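Local coordinates for protein acyl-CoA dehydrogenase (PDB 4RM7) that belongs to the acyl-CoA dehydrogenase family, whose chain joins helical N- and C-terminal domains to a middle domain built of beta strands, at residues A[188-193]-A[220-225]. Sequence-based numbering, arbitrary orientation.
Sequences WMVPRS and VEVKES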
# COMPACT_ATOMS: atom_id res chain seq x y z
N TRP A 188 25.49 -14.35 33.15
CA TRP A 188 26.84 -14.83 33.40
C TRP A 188 27.85 -14.14 32.50
O TRP A 188 27.71 -14.14 31.27
CB TRP A 188 26.92 -16.33 33.16
CG TRP A 188 25.99 -17.14 34.00
CD1 TRP A 188 24.65 -17.33 33.80
CD2 TRP A 188 26.34 -17.92 35.15
NE1 TRP A 188 24.15 -18.16 34.78
CE2 TRP A 188 25.17 -18.54 35.61
CE3 TRP A 188 27.54 -18.14 35.83
CZ2 TRP A 188 25.16 -19.36 36.73
CZ3 TRP A 188 27.53 -18.97 36.94
CH2 TRP A 188 26.35 -19.57 37.38
N MSE A 189 28.89 -13.55 33.08
CA MSE A 189 29.96 -12.94 32.29
C MSE A 189 31.05 -13.98 31.99
O MSE A 189 31.97 -14.18 32.79
CB MSE A 189 30.54 -11.73 33.02
CG MSE A 189 31.59 -10.95 32.24
SE MSE A 189 30.88 -10.14 30.61
CE MSE A 189 29.77 -8.75 31.39
N VAL A 190 30.95 -14.63 30.84
CA VAL A 190 31.82 -15.75 30.53
C VAL A 190 33.00 -15.36 29.66
O VAL A 190 32.81 -14.83 28.57
CB VAL A 190 31.03 -16.87 29.83
CG1 VAL A 190 31.92 -18.07 29.54
CG2 VAL A 190 29.82 -17.26 30.66
N PRO A 191 34.22 -15.62 30.14
CA PRO A 191 35.44 -15.41 29.34
C PRO A 191 35.39 -16.22 28.05
O PRO A 191 35.02 -17.39 28.10
CB PRO A 191 36.56 -15.92 30.25
CG PRO A 191 35.99 -15.89 31.63
CD PRO A 191 34.52 -16.15 31.48
N ARG A 192 35.77 -15.62 26.94
CA ARG A 192 35.70 -16.27 25.63
C ARG A 192 36.71 -17.42 25.56
O ARG A 192 36.64 -18.28 24.68
CB ARG A 192 35.94 -15.24 24.52
CG ARG A 192 35.97 -15.79 23.10
CD ARG A 192 34.56 -15.99 22.50
NE ARG A 192 34.60 -16.09 21.04
CZ ARG A 192 35.07 -17.15 20.37
NH1 ARG A 192 35.07 -17.14 19.05
NH2 ARG A 192 35.54 -18.21 21.01
N SER A 193 37.63 -17.44 26.52
CA SER A 193 38.70 -18.43 26.57
C SER A 193 38.29 -19.73 27.26
O SER A 193 39.02 -20.72 27.21
CB SER A 193 39.91 -17.84 27.30
OG SER A 193 39.61 -17.58 28.66
N VAL A 220 30.25 -25.76 28.93
CA VAL A 220 31.27 -24.82 29.36
C VAL A 220 31.26 -24.66 30.87
O VAL A 220 30.23 -24.37 31.47
CB VAL A 220 31.07 -23.46 28.70
CG1 VAL A 220 32.13 -22.49 29.19
CG2 VAL A 220 31.13 -23.61 27.20
N GLU A 221 32.42 -24.89 31.49
CA GLU A 221 32.57 -24.72 32.93
C GLU A 221 32.49 -23.25 33.30
O GLU A 221 33.31 -22.44 32.84
CB GLU A 221 33.90 -25.29 33.41
CG GLU A 221 34.07 -26.76 33.14
CD GLU A 221 34.88 -27.46 34.22
OE1 GLU A 221 35.39 -26.78 35.15
OE2 GLU A 221 34.98 -28.69 34.14
N VAL A 222 31.52 -22.91 34.13
CA VAL A 222 31.39 -21.53 34.56
C VAL A 222 31.61 -21.43 36.07
O VAL A 222 31.13 -22.26 36.83
CB VAL A 222 30.00 -20.94 34.17
CG1 VAL A 222 29.89 -20.87 32.65
CG2 VAL A 222 28.87 -21.76 34.75
N LYS A 223 32.37 -20.42 36.49
CA LYS A 223 32.63 -20.23 37.91
C LYS A 223 31.50 -19.41 38.56
O LYS A 223 30.81 -18.65 37.88
CB LYS A 223 33.99 -19.56 38.12
CG LYS A 223 35.17 -20.50 37.90
CD LYS A 223 36.52 -19.79 38.01
CE LYS A 223 37.70 -20.72 37.66
NZ LYS A 223 37.78 -21.09 36.19
N GLU A 224 31.30 -19.58 39.86
CA GLU A 224 30.24 -18.87 40.56
C GLU A 224 30.46 -17.35 40.54
O GLU A 224 29.50 -16.58 40.45
CB GLU A 224 30.14 -19.37 42.00
CG GLU A 224 29.12 -18.64 42.87
CD GLU A 224 27.67 -18.90 42.45
OE1 GLU A 224 27.45 -19.77 41.58
OE2 GLU A 224 26.76 -18.24 43.00
N SER A 225 31.73 -16.94 40.58
CA SER A 225 32.09 -15.53 40.57
C SER A 225 31.71 -14.82 39.27
O SER A 225 31.74 -13.60 39.20
CB SER A 225 33.60 -15.36 40.82
OG SER A 225 34.37 -15.78 39.70
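The indole of Trp188 has Val222 over one face and the backbone carbonyl of Lys223 at its edge. Val222 CG2 makes a CH-pi contact with the six-membered ring. It lies 4.2 Å from the centroid of that Trp188 ring and 27° off the ring normal. The methyl is not centred: it comes nearest to Trp188 CZ3, at 3.8 Å. Lys223 O lies close to the ring plane, 3.4 Å from Trp188 CZ3. The Trp188 and Val222 side chains cross at about a right angle. Trp188 CG stands anti to the carbonyl carbon (chi1 -58°), on a CB that points toward 220-225, and the six-membered ring reaches Val222 and Lys223. Glu224 OE1 approaches Trp188 CH2 obliquely at 4.3 Å, and this carboxylate also forms a salt bridge with Arg227. The indole NE1 is hydrogen-bonded to Ser186 OG within its own strand.

The contact belongs to the middle domain of the acyl-CoA dehydrogenase fold. It joins the last residues of strand 184-191 to segment 220-225, which lies on strand 212-221. The two strands are not paired as neighbours, and no hydrogen bond links the segments. The backbone of Met189 is hydrogen-bonded to that of Trp226, just past Ser225. The buried part is apolar, made by Trp188, Val190, Val220 and Val222; Lys223 and Glu224 lie at the exposed margin. Met153 of strand 151-161 touches both Trp188 and Val222.

Two residues on from Trp188, Val190 packs on Val222 and Val220. Val190 CG2 meets Val222 CG1 at 4.1 Å, and the other branch, Val190 CG1, lies 4.4 Å from Val220 CG1.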